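Mandelate racemase / muconate lactonizing enzyme family protein (Agrobacterium tumefaciens, PDB 4DXK) probably acts as a lyase or related isomerase of the mandelate racemase subgroup of the enolase superfamily, with a metal ion held by carboxylates in its barrel domain. Local coordinates at residues E42-H46 with E47-P51; I61-L64 with A65-L68. All blocks are in the same frame, centred on the assembly; numbering follows the deposited sequence.

Contact 1: E42-H46 with E47-P51; sequences ETYVH and EYIAP
Y44 and Y48 both carry CG opposite the backbone N, with chi1 168° and -167°, which turns both side chains the same way from successive turns of one helix. The ring planes differ by only 13°, yet with the centroids 5.2 Å apart one ring hardly covers the other. Y44 instead meets the near part of Y48: its CE1 lies 3.4 Å from Y48 CB, and its OH reaches Y48 CD1 at 3.3 Å. That hydroxyl is hydrogen-bonded to N84 of helix 79-99, a bond that should restrain the far end of the ring. I49 turns CG1 beside its own backbone N and crosses Y44 at about a right angle, bringing CG1 to 3.6 Å from Y44 CE2. This is helix 38-53 of the enolase-type N-terminal domain, where V45, I49 and A50 pack on L6 of strand 3-11. Its hydrogen bonding changes midway. E47 N and Y48 N bond to T43 O and Y44 O in the ordinary i to i+4 way, both at 2.8 Å, whereas A50 N reaches V45 O at 2.9 Å, an i to i+5 bond of pi type; the weak I49 N bond to Y44 O has the same span, and Y44 O thus receives two N-H groups. P51 has no N-H to continue the series, and the helix kinks there. The E47 carboxylate accepts bonds from T40 OG1 and E39 N of the second subunit.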
loop_
_atom_site.group_PDB
_atom_site.type_symbol
_atom_site.label_atom_id
_atom_site.label_comp_id
_atom_site.label_asym_id
_atom_site.label_seq_id
_atom_site.Cartn_x
_atom_site.Cartn_y
_atom_site.Cartn_z
ATOM N N GLU A 42 -29.969 8.022 32.014
ATOM C CA GLU A 42 -31.201 8.711 32.376
ATOM C C GLU A 42 -30.975 10.213 32.532
ATOM O O GLU A 42 -31.760 11.026 32.029
ATOM C CB GLU A 42 -31.799 8.136 33.655
ATOM C CG GLU A 42 -32.993 8.928 34.181
ATOM C CD GLU A 42 -33.652 8.232 35.334
ATOM O OE1 GLU A 42 -32.963 7.966 36.344
ATOM O OE2 GLU A 42 -34.859 7.940 35.222
ATOM N N THR A 43 -29.910 10.590 33.235
ATOM C CA THR A 43 -29.618 12.009 33.404
ATOM C C THR A 43 -29.445 12.674 32.040
ATOM O O THR A 43 -29.944 13.775 31.797
ATOM C CB THR A 43 -28.362 12.221 34.257
ATOM O OG1 THR A 43 -28.580 11.666 35.557
ATOM C CG2 THR A 43 -28.048 13.702 34.401
ATOM N N TYR A 44 -28.735 11.996 31.146
ATOM C CA TYR A 44 -28.501 12.501 29.798
ATOM C C TYR A 44 -29.799 12.676 29.004
ATOM O O TYR A 44 -29.974 13.672 28.293
ATOM C CB TYR A 44 -27.541 11.571 29.049
ATOM C CG TYR A 44 -27.463 11.846 27.562
ATOM C CD1 TYR A 44 -26.655 12.862 27.062
ATOM C CD2 TYR A 44 -28.217 11.111 26.663
ATOM C CE1 TYR A 44 -26.595 13.123 25.711
ATOM C CE2 TYR A 44 -28.165 11.367 25.298
ATOM C CZ TYR A 44 -27.347 12.377 24.832
ATOM O OH TYR A 44 -27.257 12.643 23.485
ATOM N N VAL A 45 -30.701 11.708 29.105
ATOM C CA VAL A 45 -31.967 11.803 28.388
ATOM C C VAL A 45 -32.696 13.097 28.747
ATOM O O VAL A 45 -33.192 13.795 27.862
ATOM C CB VAL A 45 -32.849 10.573 28.661
ATOM C CG1 VAL A 45 -34.248 10.773 28.123
ATOM C CG2 VAL A 45 -32.222 9.329 28.045
ATOM N N HIS A 46 -32.716 13.433 30.032
ATOM C CA HIS A 46 -33.397 14.646 30.466
ATOM C C HIS A 46 -32.567 15.918 30.288
ATOM O O HIS A 46 -33.123 16.969 29.988
ATOM C CB HIS A 46 -33.895 14.489 31.901
ATOM C CG HIS A 46 -34.871 13.372 32.049
ATOM N ND1 HIS A 46 -36.184 13.477 31.639
ATOM C CD2 HIS A 46 -34.716 12.105 32.502
ATOM C CE1 HIS A 46 -36.800 12.328 31.854
ATOM N NE2 HIS A 46 -35.931 11.479 32.373
ATOM N N GLU A 47 -31.247 15.824 30.442
ATOM C CA GLU A 47 -30.377 16.998 30.327
ATOM C C GLU A 47 -30.212 17.440 28.871
ATOM O O GLU A 47 -30.207 18.640 28.577
ATOM C CB GLU A 47 -28.991 16.725 30.948
ATOM C CG GLU A 47 -28.028 17.937 30.926
ATOM C CD GLU A 47 -26.649 17.668 31.555
ATOM O OE1 GLU A 47 -26.121 16.551 31.394
ATOM O OE2 GLU A 47 -26.081 18.582 32.197
ATOM N N TYR A 48 -30.081 16.472 27.969
ATOM C CA TYR A 48 -29.664 16.729 26.589
ATOM C C TYR A 48 -30.750 16.431 25.552
ATOM O O TYR A 48 -31.035 17.264 24.689
ATOM C CB TYR A 48 -28.408 15.910 26.265
ATOM C CG TYR A 48 -27.729 16.332 24.982
ATOM C CD1 TYR A 48 -28.080 15.778 23.753
ATOM C CD2 TYR A 48 -26.737 17.302 25.003
ATOM C CE1 TYR A 48 -27.461 16.179 22.584
ATOM C CE2 TYR A 48 -26.109 17.710 23.844
ATOM C CZ TYR A 48 -26.471 17.143 22.642
ATOM O OH TYR A 48 -25.835 17.570 21.497
ATOM N N ILE A 49 -31.350 15.246 25.617
ATOM C CA ILE A 49 -32.331 14.875 24.602
ATOM C C ILE A 49 -33.621 15.690 24.745
ATOM O O ILE A 49 -34.099 16.273 23.766
ATOM C CB ILE A 49 -32.653 13.363 24.588
ATOM C CG1 ILE A 49 -31.383 12.546 24.342
ATOM C CG2 ILE A 49 -33.692 13.057 23.518
ATOM C CD1 ILE A 49 -31.629 11.058 24.183
ATOM N N ALA A 50 -34.171 15.743 25.953
ATOM C CA ALA A 50 -35.456 16.408 26.174
ATOM C C ALA A 50 -35.563 17.834 25.605
ATOM O O ALA A 50 -36.498 18.113 24.855
ATOM C CB ALA A 50 -35.828 16.372 27.647
ATOM N N PRO A 51 -34.609 18.732 25.925
ATOM C CA PRO A 51 -34.784 20.086 25.377
ATOM C C PRO A 51 -34.690 20.136 23.853
ATOM O O PRO A 51 -35.192 21.091 23.251
ATOM C CB PRO A 51 -33.644 20.887 26.023
ATOM C CG PRO A 51 -32.644 19.870 26.449
ATOM C CD PRO A 51 -33.439 18.649 26.819
#

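Contact 2: I61-L64 with A65-L68; sequences IDLL and AQDL
D67 folds its side chain back over the preceding turn of helix 61-68, onto L63. Its CB starts 3.5 Å from L63 O, the carbonyl oxygen that also receives D67 N at 2.8 Å in a regular helical bond. CG comes next, anti to its own carbonyl carbon at chi1 -73°, and is brought to 3.3 Å from the same L63 O. Both tip oxygens stay near L63 O, OD2 at 3.5 Å and OD1 at 3.6 Å, and beyond it OD2 lies against L63 CG and OD1 faces L63 CD1. L63 can offer these carbons because its chi1 of -180° directs the branched end along the helix toward the following turn. There CD1 also meets Q66 OE1 at 3.9 Å, at the end of an extended glutamine chain. Two further i to i+4 bonds, A65 N to I61 O and Q66 N to D62 O, complete the early turns; the last, L68 N to L64 O, is weak and bent, with an N-H...O angle of 126°. I61 packs on W92 and F95 of helix 79-99, and L64 on V53 of helix 38-53, within the N-terminal domain. The D67 carboxylate oxygens and L63 O are all acceptors and would be expected to repel; salt bridges from OD2 to R56 and from OD1 to R184 of the second subunit probably compensate and would favour the charged form.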
loop_
_atom_site.group_PDB
_atom_site.type_symbol
_atom_site.label_atom_id
_atom_site.label_comp_id
_atom_site.label_asym_id
_atom_site.label_seq_id
_atom_site.Cartn_x
_atom_site.Cartn_y
_atom_site.Cartn_z
ATOM N N ILE A 61 -37.282 10.521 11.576
ATOM C CA ILE A 61 -36.369 9.679 12.346
ATOM C C ILE A 61 -34.903 9.928 12.004
ATOM O O ILE A 61 -34.076 10.143 12.890
ATOM C CB ILE A 61 -36.721 8.179 12.218
ATOM C CG1 ILE A 61 -38.141 7.928 12.737
ATOM C CG2 ILE A 61 -35.712 7.315 12.977
ATOM C CD1 ILE A 61 -38.540 6.453 12.761
ATOM N N ASP A 62 -34.580 9.913 10.716
ATOM C CA ASP A 62 -33.206 10.166 10.291
ATOM C C ASP A 62 -32.738 11.546 10.737
ATOM O O ASP A 62 -31.589 11.716 11.159
ATOM C CB ASP A 62 -33.077 10.030 8.773
ATOM C CG ASP A 62 -33.032 8.586 8.328
ATOM O OD1 ASP A 62 -32.329 7.771 8.969
ATOM O OD2 ASP A 62 -33.702 8.253 7.332
ATOM N N LEU A 63 -33.626 12.532 10.670
ATOM C CA LEU A 63 -33.271 13.887 11.081
ATOM C C LEU A 63 -33.012 13.972 12.590
ATOM O O LEU A 63 -32.034 14.583 13.031
ATOM C CB LEU A 63 -34.370 14.873 10.684
ATOM C CG LEU A 63 -34.119 16.334 11.055
ATOM C CD1 LEU A 63 -32.882 16.866 10.341
ATOM C CD2 LEU A 63 -35.345 17.184 10.751
ATOM N N LEU A 64 -33.878 13.357 13.387
ATOM C CA LEU A 64 -33.693 13.357 14.836
ATOM C C LEU A 64 -32.410 12.630 15.228
ATOM O O LEU A 64 -31.715 13.072 16.148
ATOM C CB LEU A 64 -34.911 12.763 15.550
ATOM C CG LEU A 64 -36.090 13.733 15.677
ATOM C CD1 LEU A 64 -37.395 13.009 16.015
ATOM C CD2 LEU A 64 -35.795 14.807 16.730
ATOM N N ALA A 65 -32.075 11.540 14.541
ATOM C CA ALA A 65 -30.816 10.856 14.821
ATOM C C ALA A 65 -29.640 11.806 14.564
ATOM O O ALA A 65 -28.725 11.923 15.385
ATOM C CB ALA A 65 -30.683 9.600 13.977
ATOM N N GLN A 66 -29.682 12.508 13.439
ATOM C CA GLN A 66 -28.650 13.482 13.106
ATOM C C GLN A 66 -28.579 14.581 14.163
ATOM O O GLN A 66 -27.483 14.981 14.590
ATOM C CB GLN A 66 -28.965 14.082 11.737
ATOM C CG GLN A 66 -27.882 14.949 11.099
ATOM C CD GLN A 66 -28.349 15.503 9.759
ATOM O OE1 GLN A 66 -29.495 15.291 9.358
ATOM N NE2 GLN A 66 -27.469 16.217 9.069
ATOM N N ASP A 67 -29.737 15.068 14.596
ATOM C CA ASP A 67 -29.800 16.186 15.533
ATOM C C ASP A 67 -29.269 15.849 16.927
ATOM O O ASP A 67 -28.960 16.760 17.704
ATOM C CB ASP A 67 -31.232 16.731 15.641
ATOM C CG ASP A 67 -31.667 17.505 14.409
ATOM O OD1 ASP A 67 -30.796 17.886 13.609
ATOM O OD2 ASP A 67 -32.886 17.747 14.265
ATOM N N LEU A 68 -29.177 14.559 17.257
ATOM C CA LEU A 68 -28.694 14.149 18.578
ATOM C C LEU A 68 -27.219 13.745 18.594
ATOM O O LEU A 68 -26.677 13.466 19.662
ATOM C CB LEU A 68 -29.572 13.038 19.167
ATOM C CG LEU A 68 -31.013 13.450 19.482
ATOM C CD1 LEU A 68 -31.774 12.261 20.044
ATOM C CD2 LEU A 68 -31.053 14.625 20.460
#

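Contacts 1 and 2 belong to consecutive helices of the N-terminal domain, 38-53 and 61-68, with centres about 15 Å apart. They meet at L68, the last residue of contact 2, where L68 CD1 packs 4.0 Å from I49 CG2 and L68 O lies 4.0 Å from Y44 OH. N84 of helix 79-99 joins them again, bonding to Y44 OH and, weakly, to L68 O. Both contacts also face the second subunit, through T43 and E47 in contact 1 and D67 in contact 2. D62 of contact 2 is salt-bridged to K303 of helix 297-310 in the barrel domain and also hydrogen-bonds to N335 of a third subunit. Neither contact includes the sodium ligands E216, E242 and E268, which belong to that barrel.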